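PDB 6F5Z: 24-sterol C-methyltransferase from Haloferax volcanii, which is a putative class I S-adenosylmethionine-dependent methyltransferase that forms a complex with the activator Trm112 and binds S-adenosyl-L-homocysteine in its pocket. Local coordinates for residues 43-48 against 95-100; 49-54 against 108-113; 73-78 against 89-94. One frame throughout, in Å; residues are numbered along the deposited sequence.

Interaction 1: residues 43-48 against 95-100. With SAH (S-adenosyl-L-homocysteine), chain G.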
loop_
_atom_site.group_PDB
_atom_site.type_symbol
_atom_site.label_atom_id
_atom_site.label_comp_id
_atom_site.label_asym_id
_atom_site.label_seq_id
_atom_site.Cartn_x
_atom_site.Cartn_y
_atom_site.Cartn_z
ATOM N N VAL B 43 -10.199 -13.546 4.004
ATOM C CA VAL B 43 -10.394 -14.659 3.071
ATOM C C VAL B 43 -9.079 -14.827 2.291
ATOM O O VAL B 43 -8.503 -13.841 1.786
ATOM C CB VAL B 43 -11.582 -14.401 2.119
ATOM C CG1 VAL B 43 -11.609 -15.439 0.974
ATOM C CG2 VAL B 43 -12.886 -14.459 2.893
ATOM N N ASP B 44 -8.597 -16.061 2.246
ATOM C CA ASP B 44 -7.363 -16.407 1.545
ATOM C C ASP B 44 -7.770 -17.244 0.328
ATOM O O ASP B 44 -8.299 -18.372 0.487
ATOM C CB ASP B 44 -6.478 -17.234 2.511
ATOM C CG ASP B 44 -5.193 -17.785 1.963
ATOM O OD1 ASP B 44 -4.905 -17.548 0.766
ATOM O OD2 ASP B 44 -4.468 -18.458 2.734
ATOM N N LEU B 45 -7.629 -16.642 -0.871
ATOM C CA LEU B 45 -8.055 -17.294 -2.103
ATOM C C LEU B 45 -6.951 -18.145 -2.681
ATOM O O LEU B 45 -5.913 -17.602 -3.072
ATOM C CB LEU B 45 -8.498 -16.251 -3.107
ATOM C CG LEU B 45 -9.733 -15.459 -2.730
ATOM C CD1 LEU B 45 -10.017 -14.423 -3.812
ATOM C CD2 LEU B 45 -10.968 -16.353 -2.559
ATOM N N GLY B 46 -7.159 -19.475 -2.698
ATOM C CA GLY B 46 -6.153 -20.437 -3.153
ATOM C C GLY B 46 -5.146 -20.660 -2.054
ATOM O O GLY B 46 -3.936 -20.571 -2.245
ATOM N N THR B 47 -5.660 -21.016 -0.884
ATOM C CA THR B 47 -4.903 -21.061 0.360
ATOM C C THR B 47 -3.706 -22.025 0.373
ATOM O O THR B 47 -2.755 -21.781 1.107
ATOM C CB THR B 47 -5.858 -21.335 1.510
ATOM O OG1 THR B 47 -5.246 -20.986 2.754
ATOM C CG2 THR B 47 -6.399 -22.757 1.524
ATOM N N GLY B 48 -3.758 -23.102 -0.434
ATOM C CA GLY B 48 -2.650 -24.048 -0.414
ATOM C C GLY B 48 -2.522 -24.640 0.980
ATOM O O GLY B 48 -3.531 -25.114 1.498
ATOM N N ASP B 95 -14.564 -18.240 -9.370
ATOM C CA ASP B 95 -15.580 -17.563 -10.178
ATOM C C ASP B 95 -16.874 -17.290 -9.447
ATOM O O ASP B 95 -17.701 -16.523 -9.952
ATOM C CB ASP B 95 -15.851 -18.327 -11.489
ATOM C CG ASP B 95 -16.300 -17.423 -12.619
ATOM O OD1 ASP B 95 -15.634 -16.396 -12.859
ATOM O OD2 ASP B 95 -17.310 -17.750 -13.271
ATOM N N ASP B 96 -17.072 -17.890 -8.260
ATOM C CA ASP B 96 -18.325 -17.656 -7.521
ATOM C C ASP B 96 -17.996 -17.774 -6.050
ATOM O O ASP B 96 -17.969 -18.895 -5.514
ATOM C CB ASP B 96 -19.394 -18.712 -7.911
ATOM C CG ASP B 96 -19.913 -18.608 -9.339
ATOM O OD1 ASP B 96 -20.645 -17.645 -9.630
ATOM O OD2 ASP B 96 -19.569 -19.485 -10.165
ATOM N N LEU B 97 -17.654 -16.633 -5.410
ATOM C CA LEU B 97 -17.234 -16.678 -3.998
ATOM C C LEU B 97 -18.440 -16.820 -3.084
ATOM O O LEU B 97 -19.357 -15.996 -3.142
ATOM C CB LEU B 97 -16.385 -15.472 -3.611
ATOM C CG LEU B 97 -15.156 -15.238 -4.515
ATOM C CD1 LEU B 97 -14.365 -13.972 -4.054
ATOM C CD2 LEU B 97 -14.242 -16.479 -4.576
ATOM N N PRO B 98 -18.375 -17.822 -2.176
ATOM C CA PRO B 98 -19.530 -18.153 -1.340
ATOM C C PRO B 98 -19.586 -17.337 -0.062
ATOM O O PRO B 98 -19.824 -17.874 1.023
ATOM C CB PRO B 98 -19.348 -19.658 -1.096
ATOM C CG PRO B 98 -17.864 -19.821 -1.001
ATOM C CD PRO B 98 -17.308 -18.839 -2.028
ATOM N N PHE B 99 -19.402 -16.016 -0.212
ATOM C CA PHE B 99 -19.468 -15.074 0.897
ATOM C C PHE B 99 -20.423 -13.970 0.586
ATOM O O PHE B 99 -20.542 -13.539 -0.582
ATOM C CB PHE B 99 -18.091 -14.458 1.202
ATOM C CG PHE B 99 -17.050 -15.490 1.505
ATOM C CD1 PHE B 99 -16.905 -15.996 2.789
ATOM C CD2 PHE B 99 -16.202 -15.958 0.510
ATOM C CE1 PHE B 99 -15.986 -17.014 3.048
ATOM C CE2 PHE B 99 -15.260 -16.953 0.783
ATOM C CZ PHE B 99 -15.177 -17.485 2.040
ATOM N N ASP B 100 -21.128 -13.496 1.628
ATOM C CA ASP B 100 -22.070 -12.397 1.495
ATOM C C ASP B 100 -21.412 -11.111 1.008
ATOM O O ASP B 100 -20.209 -10.913 1.225
ATOM C CB ASP B 100 -22.661 -12.079 2.878
ATOM C CG ASP B 100 -23.679 -13.077 3.364
ATOM O OD1 ASP B 100 -24.160 -13.886 2.542
ATOM O OD2 ASP B 100 -24.033 -13.026 4.563
HETATM N N SAH G . -1.319 -19.605 -1.823
HETATM C CA SAH G . -0.546 -20.871 -1.715
HETATM C CB SAH G . -0.849 -21.914 -2.862
HETATM C CG SAH G . -0.447 -21.414 -4.247
HETATM S SD SAH G . -0.803 -22.683 -5.518
HETATM C C SAH G . 0.983 -20.614 -1.665
HETATM O O SAH G . 1.323 -19.355 -1.693
HETATM O OXT SAH G . 1.782 -21.519 -1.589
HETATM C "C5'" SAH G . -2.426 -22.193 -6.149
HETATM C "C4'" SAH G . -3.578 -22.619 -5.258
HETATM O "O4'" SAH G . -4.797 -22.065 -5.819
HETATM C "C3'" SAH G . -3.748 -24.142 -5.249
HETATM O "O3'" SAH G . -3.866 -24.671 -3.928
HETATM C "C2'" SAH G . -4.950 -24.375 -6.172
HETATM O "O2'" SAH G . -5.719 -25.542 -5.890
HETATM C "C1'" SAH G . -5.760 -23.094 -5.979
HETATM N N9 SAH G . -6.611 -22.734 -7.115
HETATM C C8 SAH G . -6.218 -22.556 -8.420
HETATM N N7 SAH G . -7.186 -22.186 -9.223
HETATM C C5 SAH G . -8.294 -22.109 -8.391
HETATM C C6 SAH G . -9.645 -21.772 -8.631
HETATM N N6 SAH G . -10.138 -21.465 -9.838
HETATM N N1 SAH G . -10.499 -21.800 -7.577
HETATM C C2 SAH G . -10.031 -22.166 -6.375
HETATM N N3 SAH G . -8.786 -22.504 -6.029
HETATM C C4 SAH G . -7.953 -22.449 -7.089
#
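V43 and F99 meet head-on, with a methyl set on a ring face. Followed outward, F99 has CG opposite its carbonyl carbon and beside its backbone N (chi1 -57°), which carries the ring toward strand 41-45. CB and CG stay back from the strand; the far half of the ring does the touching. CZ meets V43 CG2 at 3.9 Å, CE1 meets the same methyl, and CE2 meets both it and CG1. V43 CG2 sits 4.0 Å from the centroid of the F99 ring and 13° off its normal, a CH-pi contact over the face, displaced slightly toward the rim. Replacing F99 by an alanine would probably leave V43 CG2 without its aromatic floor, open a gap there and remove the edge-to-face partner of F66. Two residues on along the strand, and two back along the loop, the ends of L45 and L97 meet tip to tip, CD2 of L45 lying 3.8 Å from CD2 of L97.

Past the strand, the backbone runs into the glycine-rich cofactor loop of Rossmann-like methyltransferases. G46 O accepts a hydrogen bond from SAH N at 2.8 Å. A side chain at G46 or G48 would run into the ligand, and both residues have positive phi. D44 takes no part in the apolar contact; its OD2 receives T47 OG1 at 2.6 Å, from above the carboxylate plane, tying the strand end to the loop.

F99 also packs on L9 of the Trm112 chain (the UPF0434 family protein), whose backbone also bonds P98 and D100. The two segments share no hydrogen bond, and all four touching residues are buried. The contact is therefore purely apolar, fixed by shape, and lies between a ligand-binding strand and a loop held by the activator.

Interaction 2: residues 49-54 against 108-113. With SAH (S-adenosyl-L-homocysteine), chain G.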
loop_
_atom_site.group_PDB
_atom_site.type_symbol
_atom_site.label_atom_id
_atom_site.label_comp_id
_atom_site.label_asym_id
_atom_site.label_seq_id
_atom_site.Cartn_x
_atom_site.Cartn_y
_atom_site.Cartn_z
ATOM N N SER B 49 -1.345 -24.552 1.615
ATOM C CA SER B 49 -1.162 -25.122 2.969
ATOM C C SER B 49 -1.861 -24.293 4.068
ATOM O O SER B 49 -1.837 -24.704 5.226
ATOM C CB SER B 49 0.318 -25.220 3.339
ATOM O OG SER B 49 0.805 -23.926 3.657
ATOM N N GLY B 50 -2.400 -23.120 3.715
ATOM C CA GLY B 50 -3.056 -22.238 4.682
ATOM C C GLY B 50 -2.097 -21.347 5.460
ATOM O O GLY B 50 -2.534 -20.649 6.386
ATOM N N TYR B 51 -0.807 -21.301 5.087
ATOM C CA TYR B 51 0.181 -20.585 5.878
ATOM C C TYR B 51 -0.098 -19.097 6.045
ATOM O O TYR B 51 0.306 -18.506 7.044
ATOM C CB TYR B 51 1.602 -20.818 5.336
ATOM C CG TYR B 51 1.867 -20.114 4.018
ATOM C CD1 TYR B 51 2.278 -18.780 3.987
ATOM C CD2 TYR B 51 1.650 -20.760 2.798
ATOM C CE1 TYR B 51 2.516 -18.120 2.779
ATOM C CE2 TYR B 51 1.857 -20.100 1.584
ATOM C CZ TYR B 51 2.277 -18.773 1.583
ATOM O OH TYR B 51 2.427 -18.091 0.391
ATOM N N ALA B 52 -0.725 -18.473 5.026
ATOM C CA ALA B 52 -0.940 -17.031 5.114
ATOM C C ALA B 52 -1.904 -16.698 6.232
ATOM O O ALA B 52 -1.696 -15.711 6.935
ATOM C CB ALA B 52 -1.487 -16.525 3.797
ATOM N N LEU B 53 -2.965 -17.499 6.407
ATOM C CA LEU B 53 -3.903 -17.262 7.493
ATOM C C LEU B 53 -3.237 -17.470 8.837
ATOM O O LEU B 53 -3.465 -16.714 9.773
ATOM C CB LEU B 53 -5.146 -18.146 7.396
ATOM C CG LEU B 53 -6.037 -17.874 6.197
ATOM C CD1 LEU B 53 -7.162 -18.887 6.146
ATOM C CD2 LEU B 53 -6.633 -16.436 6.271
ATOM N N ARG B 54 -2.428 -18.540 8.959
ATOM C CA ARG B 54 -1.741 -18.769 10.235
ATOM C C ARG B 54 -0.770 -17.633 10.543
ATOM O O ARG B 54 -0.699 -17.201 11.692
ATOM C CB ARG B 54 -1.012 -20.114 10.238
ATOM C CG ARG B 54 -1.990 -21.275 10.263
ATOM C CD ARG B 54 -1.330 -22.671 10.425
ATOM N NE ARG B 54 -0.402 -22.986 9.326
ATOM C CZ ARG B 54 -0.781 -23.530 8.173
ATOM N NH1 ARG B 54 -2.058 -23.850 7.966
ATOM N NH2 ARG B 54 0.116 -23.792 7.235
ATOM N N TRP B 108 -6.609 -11.972 0.678
ATOM C CA TRP B 108 -5.232 -12.245 0.336
ATOM C C TRP B 108 -5.220 -13.337 -0.726
ATOM O O TRP B 108 -6.009 -14.278 -0.658
ATOM C CB TRP B 108 -4.506 -12.812 1.583
ATOM C CG TRP B 108 -3.223 -13.539 1.282
ATOM C CD1 TRP B 108 -3.074 -14.885 1.075
ATOM C CD2 TRP B 108 -1.931 -12.947 1.063
ATOM N NE1 TRP B 108 -1.742 -15.179 0.795
ATOM C CE2 TRP B 108 -1.030 -13.999 0.747
ATOM C CE3 TRP B 108 -1.447 -11.620 1.100
ATOM C CZ2 TRP B 108 0.339 -13.775 0.571
ATOM C CZ3 TRP B 108 -0.095 -11.389 0.878
ATOM C CH2 TRP B 108 0.776 -12.464 0.574
ATOM N N SER B 109 -4.310 -13.234 -1.684
ATOM C CA SER B 109 -4.088 -14.333 -2.603
ATOM C C SER B 109 -2.628 -14.330 -3.045
ATOM O O SER B 109 -2.116 -13.308 -3.501
ATOM C CB SER B 109 -5.056 -14.275 -3.775
ATOM O OG SER B 109 -4.835 -15.361 -4.664
ATOM N N MET B 110 -1.965 -15.482 -2.938
ATOM C CA MET B 110 -0.568 -15.593 -3.389
ATOM C C MET B 110 -0.479 -16.767 -4.379
ATOM O O MET B 110 -0.937 -17.890 -4.078
ATOM C CB MET B 110 0.367 -15.872 -2.196
ATOM C CG MET B 110 1.781 -16.315 -2.566
ATOM S SD MET B 110 2.707 -14.965 -3.337
ATOM C CE MET B 110 4.381 -15.645 -3.374
ATOM N N GLU B 111 0.125 -16.499 -5.540
ATOM C CA GLU B 111 0.402 -17.531 -6.531
ATOM C C GLU B 111 -0.848 -18.321 -6.922
ATOM O O GLU B 111 -0.719 -19.524 -7.232
ATOM C CB GLU B 111 1.519 -18.462 -5.977
ATOM C CG GLU B 111 2.893 -17.827 -6.096
ATOM C CD GLU B 111 3.352 -17.833 -7.541
ATOM O OE1 GLU B 111 2.786 -17.062 -8.356
ATOM O OE2 GLU B 111 4.196 -18.691 -7.887
ATOM N N ALA B 112 -2.004 -17.653 -7.071
ATOM C CA ALA B 112 -3.239 -18.366 -7.415
ATOM C C ALA B 112 -4.104 -17.590 -8.362
ATOM O O ALA B 112 -4.864 -18.167 -9.122
ATOM C CB ALA B 112 -4.053 -18.653 -6.150
ATOM N N PHE B 113 -4.064 -16.253 -8.272
ATOM C CA PHE B 113 -5.035 -15.453 -9.006
ATOM C C PHE B 113 -5.058 -15.702 -10.505
ATOM O O PHE B 113 -6.143 -15.701 -11.095
ATOM C CB PHE B 113 -4.846 -13.959 -8.714
ATOM C CG PHE B 113 -5.736 -13.048 -9.520
ATOM C CD1 PHE B 113 -7.049 -12.823 -9.137
ATOM C CD2 PHE B 113 -5.278 -12.476 -10.707
ATOM C CE1 PHE B 113 -7.876 -11.993 -9.912
ATOM C CE2 PHE B 113 -6.114 -11.672 -11.493
ATOM C CZ PHE B 113 -7.392 -11.431 -11.082
HETATM N N SAH G . -1.319 -19.605 -1.823
HETATM C CA SAH G . -0.546 -20.871 -1.715
HETATM C CB SAH G . -0.849 -21.914 -2.862
HETATM C CG SAH G . -0.447 -21.414 -4.247
HETATM S SD SAH G . -0.803 -22.683 -5.518
HETATM C C SAH G . 0.983 -20.614 -1.665
HETATM O O SAH G . 1.323 -19.355 -1.693
HETATM O OXT SAH G . 1.782 -21.519 -1.589
HETATM C "C5'" SAH G . -2.426 -22.193 -6.149
HETATM C "C4'" SAH G . -3.578 -22.619 -5.258
HETATM O "O4'" SAH G . -4.797 -22.065 -5.819
HETATM C "C3'" SAH G . -3.748 -24.142 -5.249
HETATM O "O3'" SAH G . -3.866 -24.671 -3.928
HETATM C "C2'" SAH G . -4.950 -24.375 -6.172
HETATM O "O2'" SAH G . -5.719 -25.542 -5.890
HETATM C "C1'" SAH G . -5.760 -23.094 -5.979
HETATM N N9 SAH G . -6.611 -22.734 -7.115
HETATM C C8 SAH G . -6.218 -22.556 -8.420
HETATM N N7 SAH G . -7.186 -22.186 -9.223
HETATM C C5 SAH G . -8.294 -22.109 -8.391
HETATM C C6 SAH G . -9.645 -21.772 -8.631
HETATM N N6 SAH G . -10.138 -21.465 -9.838
HETATM N N1 SAH G . -10.499 -21.800 -7.577
HETATM C C2 SAH G . -10.031 -22.166 -6.375
HETATM N N3 SAH G . -8.786 -22.504 -6.029
HETATM C C4 SAH G . -7.953 -22.449 -7.089
#
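Y51 and M110 lie at a slant to one another beside the amino-acid end of SAH, the phenol oxygen OH of Y51 lying 3.5 Å from M110 CG. The tyrosine CG sits between its own backbone N and carbonyl carbon (chi1 72°), which turns the ring from the helix start toward the ligand. There OH donates to SAH O at 2.7 Å, with that oxygen near the ring plane, at its edge. M110 CG approaches the same oxygen at 3.2 Å, beside the hydroxyl; the directional hold comes from Y51 OH, and the methylene adds packing. The M110 backbone serves the other group: its O accepts SAH N at 2.9 Å.

The second pair is tighter. A52 CB presses obliquely on the five-membered part of the W108 indole, 3.3 Å from NE1 and 3.6 Å from CD1; this leaves little room for a larger residue.

Within segment 49-54, R54 grips S49 O end-on with NH1 and NH2, each 2.9 Å away. S49 O lies in the guanidinium plane; NH1 comes in the carbonyl plane on a lone pair, NH2 from above it.

Helix 51-60 thus packs over strand 104-110, with A52 and L53 also resting on strand 41-45. Helix 16-33 also packs here, where Y51 meets E20 and H23, and W108 meets L31. Strand 134-140 neighbours strand 104-110 in the sheet, pairing with S109 and, just beyond the strand end, E111.

Interaction 3: residues 73-78 against 89-94. With SAH (S-adenosyl-L-homocysteine), chain G.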
loop_
_atom_site.group_PDB
_atom_site.type_symbol
_atom_site.label_atom_id
_atom_site.label_comp_id
_atom_site.label_asym_id
_atom_site.label_seq_id
_atom_site.Cartn_x
_atom_site.Cartn_y
_atom_site.Cartn_z
ATOM N N GLU B 73 -8.139 -32.002 -1.330
ATOM C CA GLU B 73 -6.932 -32.526 -0.662
ATOM C C GLU B 73 -6.107 -31.379 -0.052
ATOM O O GLU B 73 -5.569 -31.497 1.055
ATOM C CB GLU B 73 -6.058 -33.320 -1.655
ATOM C CG GLU B 73 -6.627 -34.686 -2.024
ATOM C CD GLU B 73 -7.554 -34.758 -3.225
ATOM O OE1 GLU B 73 -7.579 -35.831 -3.871
ATOM O OE2 GLU B 73 -8.252 -33.759 -3.524
ATOM N N MET B 74 -6.021 -30.254 -0.794
ATOM C CA MET B 74 -5.283 -29.095 -0.323
ATOM C C MET B 74 -5.879 -28.542 0.984
ATOM O O MET B 74 -5.115 -28.296 1.932
ATOM C CB MET B 74 -5.272 -27.998 -1.396
ATOM C CG MET B 74 -4.179 -27.019 -1.224
ATOM S SD MET B 74 -2.484 -27.631 -1.475
ATOM C CE MET B 74 -2.385 -27.687 -3.301
ATOM N N VAL B 75 -7.202 -28.362 1.033
ATOM C CA VAL B 75 -7.784 -27.807 2.264
ATOM C C VAL B 75 -7.819 -28.834 3.402
ATOM O O VAL B 75 -7.712 -28.424 4.549
ATOM C CB VAL B 75 -9.117 -27.080 2.110
ATOM C CG1 VAL B 75 -8.896 -25.662 1.577
ATOM C CG2 VAL B 75 -10.087 -27.870 1.238
ATOM N N GLN B 76 -7.861 -30.159 3.085
ATOM C CA GLN B 76 -7.732 -31.185 4.134
ATOM C C GLN B 76 -6.361 -31.018 4.774
ATOM O O GLN B 76 -6.258 -30.986 6.004
ATOM C CB GLN B 76 -7.855 -32.602 3.528
ATOM C CG GLN B 76 -9.289 -33.030 3.231
ATOM C CD GLN B 76 -9.349 -34.248 2.335
ATOM O OE1 GLN B 76 -8.523 -35.169 2.418
ATOM N NE2 GLN B 76 -10.337 -34.280 1.453
ATOM N N ASN B 77 -5.304 -30.839 3.942
ATOM C CA ASN B 77 -3.972 -30.604 4.452
ATOM C C ASN B 77 -3.877 -29.321 5.283
ATOM O O ASN B 77 -3.349 -29.346 6.394
ATOM C CB ASN B 77 -2.967 -30.578 3.315
ATOM C CG ASN B 77 -2.763 -31.919 2.655
ATOM O OD1 ASN B 77 -3.365 -32.934 3.015
ATOM N ND2 ASN B 77 -1.890 -31.934 1.689
ATOM N N ALA B 78 -4.386 -28.197 4.725
ATOM C CA ALA B 78 -4.344 -26.908 5.418
ATOM C C ALA B 78 -4.976 -26.997 6.808
ATOM O O ALA B 78 -4.385 -26.504 7.768
ATOM C CB ALA B 78 -5.040 -25.850 4.581
ATOM N N PHE B 89 -11.426 -23.739 6.668
ATOM C CA PHE B 89 -11.114 -24.069 5.284
ATOM C C PHE B 89 -12.321 -24.605 4.562
ATOM O O PHE B 89 -13.204 -25.239 5.159
ATOM C CB PHE B 89 -9.933 -25.065 5.237
ATOM C CG PHE B 89 -8.696 -24.455 5.856
ATOM C CD1 PHE B 89 -7.912 -23.552 5.135
ATOM C CD2 PHE B 89 -8.386 -24.675 7.200
ATOM C CE1 PHE B 89 -6.817 -22.913 5.732
ATOM C CE2 PHE B 89 -7.287 -24.035 7.800
ATOM C CZ PHE B 89 -6.505 -23.168 7.060
ATOM N N LEU B 90 -12.400 -24.313 3.263
ATOM C CA LEU B 90 -13.550 -24.720 2.452
ATOM C C LEU B 90 -13.121 -24.928 1.012
ATOM O O LEU B 90 -12.124 -24.346 0.539
ATOM C CB LEU B 90 -14.682 -23.656 2.520
ATOM C CG LEU B 90 -14.375 -22.263 1.918
ATOM C CD1 LEU B 90 -15.620 -21.641 1.329
ATOM C CD2 LEU B 90 -13.780 -21.294 2.954
ATOM N N VAL B 91 -13.872 -25.779 0.330
ATOM C CA VAL B 91 -13.678 -25.992 -1.097
ATOM C C VAL B 91 -14.543 -24.954 -1.807
ATOM O O VAL B 91 -15.729 -24.804 -1.515
ATOM C CB VAL B 91 -14.042 -27.448 -1.545
ATOM C CG1 VAL B 91 -13.581 -27.723 -2.984
ATOM C CG2 VAL B 91 -13.409 -28.477 -0.601
ATOM N N GLY B 92 -13.960 -24.255 -2.771
ATOM C CA GLY B 92 -14.689 -23.277 -3.539
ATOM C C GLY B 92 -13.969 -22.933 -4.826
ATOM O O GLY B 92 -12.879 -23.469 -5.096
ATOM N N ASP B 93 -14.575 -22.025 -5.599
ATOM C CA ASP B 93 -14.002 -21.624 -6.876
ATOM C C ASP B 93 -13.979 -20.114 -6.992
ATOM O O ASP B 93 -14.922 -19.442 -6.591
ATOM C CB ASP B 93 -14.776 -22.256 -8.055
ATOM C CG ASP B 93 -14.099 -21.976 -9.391
ATOM O OD1 ASP B 93 -13.045 -22.589 -9.656
ATOM O OD2 ASP B 93 -14.557 -21.050 -10.110
ATOM N N PHE B 94 -12.915 -19.608 -7.614
ATOM C CA PHE B 94 -12.704 -18.182 -7.775
ATOM C C PHE B 94 -13.774 -17.479 -8.585
ATOM O O PHE B 94 -13.873 -16.254 -8.514
ATOM C CB PHE B 94 -11.355 -17.917 -8.438
ATOM C CG PHE B 94 -10.138 -18.331 -7.652
ATOM C CD1 PHE B 94 -10.225 -18.606 -6.294
ATOM C CD2 PHE B 94 -8.889 -18.373 -8.256
ATOM C CE1 PHE B 94 -9.106 -19.002 -5.582
ATOM C CE2 PHE B 94 -7.763 -18.756 -7.543
ATOM C CZ PHE B 94 -7.873 -19.044 -6.199
HETATM N N SAH G . -1.319 -19.605 -1.823
HETATM C CA SAH G . -0.546 -20.871 -1.715
HETATM C CB SAH G . -0.849 -21.914 -2.862
HETATM C CG SAH G . -0.447 -21.414 -4.247
HETATM S SD SAH G . -0.803 -22.683 -5.518
HETATM C C SAH G . 0.983 -20.614 -1.665
HETATM O O SAH G . 1.323 -19.355 -1.693
HETATM O OXT SAH G . 1.782 -21.519 -1.589
HETATM C "C5'" SAH G . -2.426 -22.193 -6.149
HETATM C "C4'" SAH G . -3.578 -22.619 -5.258
HETATM O "O4'" SAH G . -4.797 -22.065 -5.819
HETATM C "C3'" SAH G . -3.748 -24.142 -5.249
HETATM O "O3'" SAH G . -3.866 -24.671 -3.928
HETATM C "C2'" SAH G . -4.950 -24.375 -6.172
HETATM O "O2'" SAH G . -5.719 -25.542 -5.890
HETATM C "C1'" SAH G . -5.760 -23.094 -5.979
HETATM N N9 SAH G . -6.611 -22.734 -7.115
HETATM C C8 SAH G . -6.218 -22.556 -8.420
HETATM N N7 SAH G . -7.186 -22.186 -9.223
HETATM C C5 SAH G . -8.294 -22.109 -8.391
HETATM C C6 SAH G . -9.645 -21.772 -8.631
HETATM N N6 SAH G . -10.138 -21.465 -9.838
HETATM N N1 SAH G . -10.499 -21.800 -7.577
HETATM C C2 SAH G . -10.031 -22.166 -6.375
HETATM N N3 SAH G . -8.786 -22.504 -6.029
HETATM C C4 SAH G . -7.953 -22.449 -7.089
#
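V75 and F89 run alongside each other, pointing opposite ways, V75 CB lying 3.8 Å from F89 CB, at the closest backbone approach of helix 73-78 to strand 89-91. Aliphatic contact continues down the strand: V75 CG2 reaches V91 CG2 at 3.8 Å, while its other methyl, CG1, lies against L90 O.

The aromatic contact is of CH-pi type. A78 CB stands 3.8 Å from the centroid of the F89 ring and 18° off its normal, over one face. F89 CG is opposite the carbonyl carbon (chi1 -61°), which lays the ring along the helix at A78.

The polar contacts belong to the ligand. F94 N donates to SAH N1 at 3.3 Å, and SAH N6 makes a weak bond to D93 OD1 at 3.1 Å; together they read the adenine edge. The F94 ring meets the base with its face, SAH C2 being 3.4 Å from F94 CE1. From the helix, M74 CE touches the ribose at SAH O3', 3.4 Å away.

Helix and strand run antiparallel, their short axes at 173° and 8.0 Å apart, as expected within the beta-alpha-beta unit of strand 64-69, helix 72-80 and strand 87-91. L90 turns from the helix toward F66 and P98. Strand 87-91 is outermost in this chain's sheet, and V91 bonds through its backbone to the Trm112 chain, whose I50 also packs on V75. M74 meets helices 3-11 and 16-33.

Overall arrangement
The three contacts lie 9 to 11 Å apart, centre to centre, around one SAH molecule in the Rossmann-like methyltransferase fold. Interactions 1 and 2 alternate along the chain and meet on neighbouring strands 41-45 and 104-110, where V43 O with W108 N and L45 N with W108 O are probable backbone hydrogen bonds. Interaction 3 is nested in the loops closed by both and reaches the sheet edge at strand 87-91. Interactions 1 and 2 both hold the amino-acid end, while interaction 3 meets the adenine and, through M74, the ribose. Interactions 1 and 3 also touch the Trm112 chain, consistent with the activator docking at the strand 87-91 edge, close to the adenine end of the pocket.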